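Local coordinates for protein acetyltransferase (Brucella abortus str. 2308 A, PDB 4ZBG) that binds acetyl coenzyme A and, as a GNAT-family enzyme, probably transfers the acetyl group to an amino group of an acceptor substrate, at residues A[64-69]-A[90-95]; A[72-77]-A[164-169]; A[116-121]-A[155-160]. All blocks are in the same frame, centred on the assembly; numbering follows the deposited sequence.

Contact 1: residues A[64-69]-A[90-95]. With ACO (acetyl coenzyme *a), chain B.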
loop_
_atom_site.group_PDB
_atom_site.type_symbol
_atom_site.label_atom_id
_atom_site.label_comp_id
_atom_site.label_asym_id
_atom_site.label_seq_id
_atom_site.Cartn_x
_atom_site.Cartn_y
_atom_site.Cartn_z
ATOM N N GLN A 64 18.474 -4.141 -4.899
ATOM C CA GLN A 64 17.312 -4.963 -5.231
ATOM C C GLN A 64 16.092 -4.505 -4.438
ATOM O O GLN A 64 16.197 -4.208 -3.247
ATOM C CB GLN A 64 17.595 -6.434 -4.914
ATOM C CG GLN A 64 16.427 -7.373 -5.214
ATOM C CD GLN A 64 16.721 -8.822 -4.869
ATOM O OE1 GLN A 64 16.418 -9.740 -5.640
ATOM N NE2 GLN A 64 17.317 -9.038 -3.716
ATOM N N VAL A 65 14.942 -4.441 -5.101
ATOM C CA VAL A 65 13.686 -4.162 -4.410
ATOM C C VAL A 65 13.258 -5.414 -3.658
ATOM O O VAL A 65 13.030 -6.458 -4.268
ATOM C CB VAL A 65 12.580 -3.700 -5.377
ATOM C CG1 VAL A 65 11.264 -3.542 -4.630
ATOM C CG2 VAL A 65 12.969 -2.397 -6.069
ATOM N N LEU A 66 13.150 -5.317 -2.338
ATOM C CA LEU A 66 12.689 -6.439 -1.523
ATOM C C LEU A 66 11.197 -6.377 -1.233
ATOM O O LEU A 66 10.590 -7.388 -0.906
ATOM C CB LEU A 66 13.426 -6.464 -0.189
ATOM C CG LEU A 66 14.943 -6.585 -0.219
ATOM C CD1 LEU A 66 15.432 -6.707 1.209
ATOM C CD2 LEU A 66 15.385 -7.781 -1.054
ATOM N N GLY A 67 10.623 -5.183 -1.311
ATOM C CA GLY A 67 9.234 -4.998 -0.959
ATOM C C GLY A 67 8.738 -3.683 -1.486
ATOM O O GLY A 67 9.534 -2.799 -1.814
ATOM N N HIS A 68 7.419 -3.561 -1.558
ATOM C CA HIS A 68 6.776 -2.395 -2.128
ATOM C C HIS A 68 5.436 -2.158 -1.438
ATOM O O HIS A 68 4.767 -3.105 -1.009
ATOM C CB HIS A 68 6.542 -2.595 -3.629
ATOM C CG HIS A 68 5.704 -1.521 -4.233
ATOM N ND1 HIS A 68 4.369 -1.693 -4.532
ATOM C CD2 HIS A 68 6.001 -0.236 -4.538
ATOM C CE1 HIS A 68 3.884 -0.561 -5.010
ATOM N NE2 HIS A 68 4.857 0.336 -5.026
ATOM N N ILE A 69 5.035 -0.893 -1.346
ATOM C CA ILE A 69 3.705 -0.549 -0.858
ATOM C C ILE A 69 3.109 0.582 -1.687
ATOM O O ILE A 69 3.814 1.533 -2.037
ATOM C CB ILE A 69 3.725 -0.238 0.649
ATOM C CG1 ILE A 69 2.308 -0.032 1.195
ATOM C CG2 ILE A 69 4.612 0.974 0.938
ATOM C CD1 ILE A 69 2.281 -0.046 2.701
ATOM N N SER A 90 3.614 -5.751 -0.740
ATOM C CA SER A 90 4.225 -6.974 -1.249
ATOM C C SER A 90 5.654 -7.066 -0.772
ATOM O O SER A 90 6.388 -6.088 -0.850
ATOM C CB SER A 90 4.277 -6.943 -2.786
ATOM O OG SER A 90 3.009 -6.694 -3.354
ATOM N N VAL A 91 6.059 -8.241 -0.314
ATOM C CA VAL A 91 7.455 -8.491 0.038
ATOM C C VAL A 91 7.867 -9.786 -0.647
ATOM O O VAL A 91 7.084 -10.729 -0.695
ATOM C CB VAL A 91 7.652 -8.557 1.575
ATOM C CG1 VAL A 91 9.066 -9.036 1.949
ATOM C CG2 VAL A 91 7.360 -7.196 2.200
ATOM N N LEU A 92 9.086 -9.834 -1.187
ATOM C CA LEU A 92 9.581 -11.063 -1.800
ATOM C C LEU A 92 9.370 -12.219 -0.838
ATOM O O LEU A 92 9.739 -12.113 0.331
ATOM C CB LEU A 92 11.073 -10.946 -2.088
ATOM C CG LEU A 92 11.479 -10.134 -3.313
ATOM C CD1 LEU A 92 12.994 -10.040 -3.393
ATOM C CD2 LEU A 92 10.916 -10.752 -4.586
ATOM N N PRO A 93 8.788 -13.326 -1.326
ATOM C CA PRO A 93 8.507 -14.446 -0.427
ATOM C C PRO A 93 9.680 -14.849 0.472
ATOM O O PRO A 93 9.483 -15.062 1.673
ATOM C CB PRO A 93 8.116 -15.557 -1.398
ATOM C CG PRO A 93 7.347 -14.799 -2.451
ATOM C CD PRO A 93 8.121 -13.500 -2.633
ATOM N N ALA A 94 10.885 -14.939 -0.084
ATOM C CA ALA A 94 12.040 -15.368 0.691
ATOM C C ALA A 94 12.388 -14.433 1.844
ATOM O O ALA A 94 13.002 -14.863 2.821
ATOM C CB ALA A 94 13.235 -15.534 -0.214
ATOM N N ARG A 95 12.009 -13.163 1.726
ATOM C CA ARG A 95 12.362 -12.166 2.728
ATOM C C ARG A 95 11.194 -11.770 3.623
ATOM O O ARG A 95 11.318 -10.838 4.403
ATOM C CB ARG A 95 12.984 -10.930 2.069
ATOM C CG ARG A 95 14.340 -11.192 1.397
ATOM C CD ARG A 95 15.435 -11.585 2.395
ATOM N NE ARG A 95 15.743 -10.484 3.302
ATOM C CZ ARG A 95 16.677 -9.561 3.092
ATOM N NH1 ARG A 95 17.423 -9.592 1.999
ATOM N NH2 ARG A 95 16.866 -8.595 3.980
HETATM N N1A ACO B . 10.308 -12.481 14.854
HETATM C C2A ACO B . 9.124 -13.073 14.950
HETATM N N3A ACO B . 8.140 -12.805 14.108
HETATM C C4A ACO B . 8.316 -11.912 13.128
HETATM C C5A ACO B . 9.526 -11.274 12.995
HETATM C C6A ACO B . 10.544 -11.592 13.907
HETATM N N6A ACO B . 11.840 -10.951 13.810
HETATM N N7A ACO B . 9.438 -10.440 11.952
HETATM C C8A ACO B . 8.212 -10.556 11.463
HETATM N N9A ACO B . 7.514 -11.441 12.154
HETATM C C1B ACO B . 6.126 -11.837 11.921
HETATM C C2B ACO B . 5.227 -10.861 12.087
HETATM O O2B ACO B . 4.834 -10.662 13.463
HETATM C C3B ACO B . 3.936 -11.361 11.157
HETATM O O3B ACO B . 3.230 -12.439 11.828
HETATM P P3B ACO B . 1.856 -12.209 12.705
HETATM O O7A ACO B . 1.443 -13.587 13.165
HETATM O O8A ACO B . 0.810 -11.583 11.814
HETATM O O9A ACO B . 2.205 -11.302 13.864
HETATM C C4B ACO B . 4.504 -11.813 10.036
HETATM O O4B ACO B . 5.992 -12.175 10.410
HETATM C C5B ACO B . 4.626 -10.821 8.865
HETATM O O5B ACO B . 5.046 -9.568 9.347
HETATM P P1A ACO B . 6.181 -8.682 8.568
HETATM O O1A ACO B . 7.521 -9.352 8.576
HETATM O O2A ACO B . 6.093 -7.291 9.130
HETATM O O3A ACO B . 5.617 -8.578 7.057
HETATM P P2A ACO B . 6.244 -9.239 5.725
HETATM O O4A ACO B . 7.535 -8.572 5.367
HETATM O O5A ACO B . 6.233 -10.739 5.813
HETATM O O6A ACO B . 5.144 -8.719 4.657
HETATM C CBP ACO B . 3.100 -9.162 3.505
HETATM C CCP ACO B . 3.774 -8.977 4.867
HETATM C CDP ACO B . 1.601 -9.335 3.738
HETATM C CEP ACO B . 3.378 -7.919 2.667
HETATM C CAP ACO B . 3.692 -10.402 2.831
HETATM O OAP ACO B . 3.288 -11.537 3.557
HETATM C C9P ACO B . 3.276 -10.577 1.369
HETATM O O9P ACO B . 3.809 -10.000 0.468
HETATM N N8P ACO B . 2.206 -11.505 1.149
HETATM C C7P ACO B . 1.712 -11.797 -0.179
HETATM C C6P ACO B . 0.970 -10.611 -0.773
HETATM C C5P ACO B . -0.144 -10.145 0.141
HETATM O O5P ACO B . -0.986 -10.886 0.546
HETATM N N4P ACO B . -0.139 -8.757 0.497
HETATM C C3P ACO B . -1.170 -8.228 1.366
HETATM C C2P ACO B . -2.459 -7.985 0.591
HETATM S S1P ACO B . -3.626 -7.099 1.658
HETATM C C ACO B . -3.143 -5.372 1.503
HETATM O O ACO B . -2.313 -5.044 0.715
HETATM C CH3 ACO B . -3.833 -4.382 2.425
HETATM O O HOH W 1 2.955 -4.175 -4.314
#

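Contact 2: residues A[72-77]-A[164-169]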
loop_
_atom_site.group_PDB
_atom_site.type_symbol
_atom_site.label_atom_id
_atom_site.label_comp_id
_atom_site.label_asym_id
_atom_site.label_seq_id
_atom_site.Cartn_x
_atom_site.Cartn_y
_atom_site.Cartn_z
ATOM N N SER A 72 -3.394 4.995 -2.415
ATOM C CA SER A 72 -4.157 5.713 -3.436
ATOM C C SER A 72 -5.401 6.307 -2.782
ATOM O O SER A 72 -5.822 5.842 -1.723
ATOM C CB SER A 72 -4.527 4.771 -4.596
ATOM O OG SER A 72 -5.237 3.637 -4.146
ATOM N N PRO A 73 -6.002 7.336 -3.400
ATOM C CA PRO A 73 -7.154 7.960 -2.739
ATOM C C PRO A 73 -8.372 7.053 -2.785
ATOM O O PRO A 73 -8.566 6.324 -3.759
ATOM C CB PRO A 73 -7.418 9.214 -3.591
ATOM C CG PRO A 73 -6.166 9.424 -4.389
ATOM C CD PRO A 73 -5.652 8.033 -4.650
ATOM N N VAL A 74 -9.186 7.095 -1.737
ATOM C CA VAL A 74 -10.500 6.475 -1.792
ATOM C C VAL A 74 -11.539 7.574 -1.687
ATOM O O VAL A 74 -11.326 8.586 -1.021
ATOM C CB VAL A 74 -10.713 5.411 -0.688
ATOM C CG1 VAL A 74 -9.706 4.286 -0.812
ATOM C CG2 VAL A 74 -10.686 6.038 0.709
ATOM N N LEU A 75 -12.658 7.388 -2.365
ATOM C CA LEU A 75 -13.783 8.303 -2.225
ATOM C C LEU A 75 -14.685 7.771 -1.138
ATOM O O LEU A 75 -14.834 6.558 -0.989
ATOM C CB LEU A 75 -14.579 8.390 -3.523
ATOM C CG LEU A 75 -13.819 8.932 -4.730
ATOM C CD1 LEU A 75 -14.702 8.925 -5.961
ATOM C CD2 LEU A 75 -13.309 10.334 -4.458
ATOM N N ILE A 76 -15.291 8.681 -0.385
ATOM C CA ILE A 76 -16.281 8.306 0.616
ATOM C C ILE A 76 -17.579 8.997 0.243
ATOM O O ILE A 76 -17.654 10.225 0.245
ATOM C CB ILE A 76 -15.830 8.674 2.029
ATOM C CG1 ILE A 76 -14.541 7.931 2.385
ATOM C CG2 ILE A 76 -16.942 8.356 3.034
ATOM C CD1 ILE A 76 -13.908 8.421 3.666
ATOM N N GLY A 77 -18.604 8.216 -0.085
ATOM C CA GLY A 77 -19.837 8.784 -0.600
ATOM C C GLY A 77 -19.599 9.672 -1.810
ATOM O O GLY A 77 -20.303 10.665 -2.016
ATOM N N VAL A 164 -17.376 3.404 0.481
ATOM C CA VAL A 164 -15.955 3.529 0.188
ATOM C C VAL A 164 -15.693 3.022 -1.215
ATOM O O VAL A 164 -15.999 1.873 -1.536
ATOM C CB VAL A 164 -15.118 2.733 1.197
ATOM C CG1 VAL A 164 -13.634 2.780 0.823
ATOM C CG2 VAL A 164 -15.342 3.266 2.592
ATOM N N ALA A 165 -15.118 3.870 -2.056
ATOM C CA ALA A 165 -14.780 3.462 -3.411
ATOM C C ALA A 165 -13.278 3.605 -3.631
ATOM O O ALA A 165 -12.723 4.699 -3.518
ATOM C CB ALA A 165 -15.545 4.309 -4.424
ATOM N N TYR A 166 -12.622 2.496 -3.942
ATOM C CA TYR A 166 -11.234 2.551 -4.377
ATOM C C TYR A 166 -11.196 3.087 -5.802
ATOM O O TYR A 166 -12.218 3.145 -6.494
ATOM C CB TYR A 166 -10.594 1.164 -4.326
ATOM C CG TYR A 166 -10.145 0.703 -2.946
ATOM C CD1 TYR A 166 -11.037 0.635 -1.877
ATOM C CD2 TYR A 166 -8.834 0.303 -2.718
ATOM C CE1 TYR A 166 -10.632 0.195 -0.622
ATOM C CE2 TYR A 166 -8.422 -0.134 -1.468
ATOM C CZ TYR A 166 -9.323 -0.188 -0.429
ATOM O OH TYR A 166 -8.909 -0.630 0.808
ATOM N N HIS A 167 -10.007 3.457 -6.248
ATOM C CA HIS A 167 -9.815 3.950 -7.597
ATOM C C HIS A 167 -10.242 2.900 -8.621
ATOM O O HIS A 167 -10.166 1.689 -8.356
ATOM C CB HIS A 167 -8.340 4.296 -7.797
ATOM C CG HIS A 167 -8.069 5.025 -9.070
ATOM N ND1 HIS A 167 -7.818 4.377 -10.260
ATOM C CD2 HIS A 167 -8.033 6.352 -9.346
ATOM C CE1 HIS A 167 -7.630 5.272 -11.213
ATOM N NE2 HIS A 167 -7.754 6.478 -10.684
ATOM N N ALA A 168 -10.659 3.366 -9.799
ATOM C CA ALA A 168 -11.045 2.494 -10.912
ATOM C C ALA A 168 -10.018 1.409 -11.232
ATOM O O ALA A 168 -10.382 0.332 -11.711
ATOM C CB ALA A 168 -11.322 3.324 -12.162
ATOM N N ALA A 169 -8.741 1.687 -10.977
ATOM C CA ALA A 169 -7.685 0.709 -11.245
ATOM C C ALA A 169 -7.929 -0.619 -10.533
ATOM O O ALA A 169 -7.540 -1.676 -11.030
ATOM C CB ALA A 169 -6.312 1.268 -10.874
HETATM O O HOH W 2 -8.027 3.698 -4.268
#

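Contact 3: residues A[116-121]-A[155-160]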
loop_
_atom_site.group_PDB
_atom_site.type_symbol
_atom_site.label_atom_id
_atom_site.label_comp_id
_atom_site.label_asym_id
_atom_site.label_seq_id
_atom_site.Cartn_x
_atom_site.Cartn_y
_atom_site.Cartn_z
ATOM N N GLY A 116 -0.736 15.552 5.500
ATOM C CA GLY A 116 -2.049 16.093 5.805
ATOM C C GLY A 116 -3.239 15.169 5.594
ATOM O O GLY A 116 -4.380 15.629 5.609
ATOM N N ALA A 117 -2.993 13.877 5.392
ATOM C CA ALA A 117 -4.075 12.916 5.205
ATOM C C ALA A 117 -4.963 12.815 6.447
ATOM O O ALA A 117 -4.512 13.038 7.573
ATOM C CB ALA A 117 -3.516 11.555 4.841
ATOM N N ARG A 118 -6.226 12.464 6.234
ATOM C CA ARG A 118 -7.169 12.311 7.332
ATOM C C ARG A 118 -7.314 10.864 7.796
ATOM O O ARG A 118 -7.767 10.602 8.911
ATOM C CB ARG A 118 -8.527 12.872 6.921
ATOM C CG ARG A 118 -8.508 14.373 6.689
ATOM C CD ARG A 118 -8.745 15.136 7.977
ATOM N NE ARG A 118 -10.159 15.141 8.344
ATOM C CZ ARG A 118 -10.666 15.853 9.344
ATOM N NH1 ARG A 118 -11.964 15.801 9.610
ATOM N NH2 ARG A 118 -9.870 16.618 10.076
ATOM N N GLY A 119 -6.930 9.919 6.948
ATOM C CA GLY A 119 -6.988 8.536 7.356
ATOM C C GLY A 119 -6.650 7.549 6.267
ATOM O O GLY A 119 -6.476 7.917 5.100
ATOM N N CYS A 120 -6.587 6.281 6.660
ATOM C CA CYS A 120 -6.291 5.198 5.745
ATOM C C CYS A 120 -7.213 4.018 6.008
ATOM O O CYS A 120 -7.546 3.728 7.157
ATOM C CB CYS A 120 -4.841 4.762 5.932
ATOM S SG CYS A 120 -4.197 3.695 4.637
ATOM N N VAL A 121 -7.625 3.354 4.928
ATOM C CA VAL A 121 -8.412 2.124 5.029
ATOM C C VAL A 121 -7.694 1.002 4.314
ATOM O O VAL A 121 -6.824 1.241 3.484
ATOM C CB VAL A 121 -9.829 2.276 4.465
ATOM C CG1 VAL A 121 -10.584 3.325 5.237
ATOM C CG2 VAL A 121 -9.781 2.597 2.969
ATOM N N PHE A 155 -6.507 9.611 11.279
ATOM C CA PHE A 155 -5.439 10.491 11.754
ATOM C C PHE A 155 -5.987 11.656 12.574
ATOM O O PHE A 155 -5.257 12.291 13.332
ATOM C CB PHE A 155 -4.587 10.981 10.584
ATOM C CG PHE A 155 -3.886 9.872 9.850
ATOM C CD1 PHE A 155 -3.365 8.790 10.542
ATOM C CD2 PHE A 155 -3.766 9.900 8.470
ATOM C CE1 PHE A 155 -2.721 7.762 9.871
ATOM C CE2 PHE A 155 -3.122 8.876 7.794
ATOM C CZ PHE A 155 -2.599 7.807 8.497
ATOM N N GLY A 156 -7.279 11.915 12.414
ATOM C CA GLY A 156 -8.004 12.877 13.223
ATOM C C GLY A 156 -9.340 12.279 13.622
ATOM O O GLY A 156 -9.382 11.224 14.257
ATOM N N PRO A 157 -10.445 12.938 13.239
ATOM C CA PRO A 157 -11.782 12.398 13.510
ATOM C C PRO A 157 -11.999 11.041 12.849
ATOM O O PRO A 157 -11.324 10.710 11.867
ATOM C CB PRO A 157 -12.713 13.441 12.882
ATOM C CG PRO A 157 -11.918 14.696 12.861
ATOM C CD PRO A 157 -10.503 14.269 12.614
ATOM N N ASP A 158 -12.933 10.261 13.386
ATOM C CA ASP A 158 -13.211 8.935 12.850
ATOM C C ASP A 158 -13.705 9.019 11.418
ATOM O O ASP A 158 -14.179 10.062 10.971
ATOM C CB ASP A 158 -14.218 8.184 13.719
ATOM C CG ASP A 158 -13.614 7.711 15.025
ATOM O OD1 ASP A 158 -12.656 6.908 14.978
ATOM O OD2 ASP A 158 -14.099 8.136 16.094
ATOM N N MET A 159 -13.586 7.907 10.706
ATOM C CA MET A 159 -13.916 7.870 9.296
ATOM C C MET A 159 -15.352 8.294 9.064
ATOM O O MET A 159 -16.270 7.746 9.674
ATOM C CB MET A 159 -13.706 6.472 8.740
ATOM C CG MET A 159 -13.680 6.443 7.240
ATOM S SD MET A 159 -13.437 4.783 6.621
ATOM C CE MET A 159 -13.629 5.109 4.881
ATOM N N PRO A 160 -15.549 9.285 8.186
ATOM C CA PRO A 160 -16.906 9.726 7.866
ATOM C C PRO A 160 -17.678 8.619 7.164
ATOM O O PRO A 160 -17.090 7.758 6.512
ATOM C CB PRO A 160 -16.672 10.901 6.918
ATOM C CG PRO A 160 -15.341 10.644 6.327
ATOM C CD PRO A 160 -14.535 10.012 7.407
HETATM O O HOH W 3 -9.877 12.026 10.234
#

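Contact 1: residues A[64-69]-A[90-95]
Leu92 N donates to Leu66 O at 2.9 Å where the antiparallel hairpin of strands 64-76 and 83-91 opens beside the acetyl-CoA site. Farther along, His68 and Ser90 form a hydrogen-bonded pair, N to O both ways, and Gly67 faces Val91 with CA atoms 4.0 Å apart. Leu92 points toward strand 64-76, with CG anti to the carbonyl carbon (chi1 -78°): CB and CG pass Leu66 O, and CD1 ends 3.7 Å from Val65 O and 4.0 Å from Leu66 CD2, the two leucines crossing at about a right angle. Leu66 CD1 lies over one face of the Arg95 guanidinium, 3.6 Å from NH1, while Glu61 and Glu98 hold that group by salt bridges. A water joins His68 ND1 to Ser90 OG, and His68 NE2 hydrogen-bonds Ser56 OG of strand 55-61. Val91 N turns to the cofactor and donates to ACO O9P at 3.0 Å, the strand-to-pantetheine bond usual in GNAT enzymes; Val91 CG2 lies near the pyrophosphate oxygen O4A. A classic bulge sets Leu66 and Gly67 together against Ala59 of strand 55-61. Helix 19-30 packs on His68 and Ser90, and helix 100-114 on Leu66 and Arg95.

Contact 2: residues A[72-77]-A[164-169]
Val74 lies beside Tyr166, the two side chains pointing the same way, where the far end of strand 64-76 pairs antiparallel with the short strand 164-165 in the mixed sheet of this GNAT fold. Val74 CG1, anti to the carbonyl carbon (chi1 -61°), stands over one face of the tyrosine ring in a CH-pi contact, 4.1 Å from the centroid and displaced toward CD1. The CB of Val74 also meets Val164 CG1 at 4.2 Å, so one valine touches both side chains, and strand 119-122 lies against Val74 and Tyr166 through Val121, a residue modelled in two conformers. Leu75 and Ala165 point to the other side of the sheet, where their CB atoms approach to 4.3 Å. Their backbones form the hydrogen-bonded pair, exchanging two N-H to O bonds, Leu75 N to Ala165 O and Ala165 N to Leu75 O, each 2.9 Å long. The Tyr166 and Phe170 rings form a T-shaped (edge-to-face) pair, and the nearest atoms of the tyrosine side chain and the acetyl-CoA are about 7 Å apart. Past Tyr166 the direct bonding gives way to water. His167 ND1 accepts from Ala169 N within its own segment, whereas His167 N donates at 2.8 Å to a water that in turn donates to Pro73 O at 2.7 Å and to Ser72 OG at 2.8 Å.

Contact 3: residues A[116-121]-A[155-160]
Phe155 N donates to Arg118 O at 2.9 Å, reaching it from above the carbonyl plane, 45° out of it. This bond lies just past helix 100-114, where strand 119-122 of the GNAT sheet begins and the irregular segment 155-160 leaves the neighbouring antiparallel strand 151-154. A water donates to Arg118 O as well, so that oxygen accepts two bonds. Phe155 CG is anti to the carbonyl carbon (chi1 -62°), and the ring presents its edge to Ala117, with CD2 3.3 Å from Ala117 O. Ala117 CB touches CD2 and CE2 of the same ring, and the Phe155 side chain also touches Arg113 of helix 100-114. Farther along the segment, Met159 is extended beyond CG and meets Val121 at about a right angle, beside Trp83 of strand 83-91. Val121 is modelled in two conformers; in the one given, its CG1 approaches both SD and CE of Met159, each at 3.5 Å. On the exposed side, the Arg118 chain bends at chi2 and chi3, and one face of its guanidinium takes Pro157 CD, offset toward the rim; Pro157 CG comes within 3.4 Å of Arg118 NH1.

From the N terminus, strand 64-76 opens contact 1 and then contact 2. Contact 1 closes first, at 90-95, joining the open end of the hairpin of strands 64-76 and 83-91 beside the cofactor. Contact 2 stays open until 164-169, so the two cross along the chain, sharing one strand but lying with centres about 25 Å apart. Contact 3 opens after helix 100-114 and closes at 155-160, wholly within the span of contact 2 and in series with contact 1. Contacts 2 and 3 meet directly: Met159 CE packs on Val164 CG2 at 3.4 Å and on Ile76 CD1. Contact 2 thus adds the C-terminal strand 164-165 to the sheet, and contact 3 fastens loop 155-160 to strand 119-122.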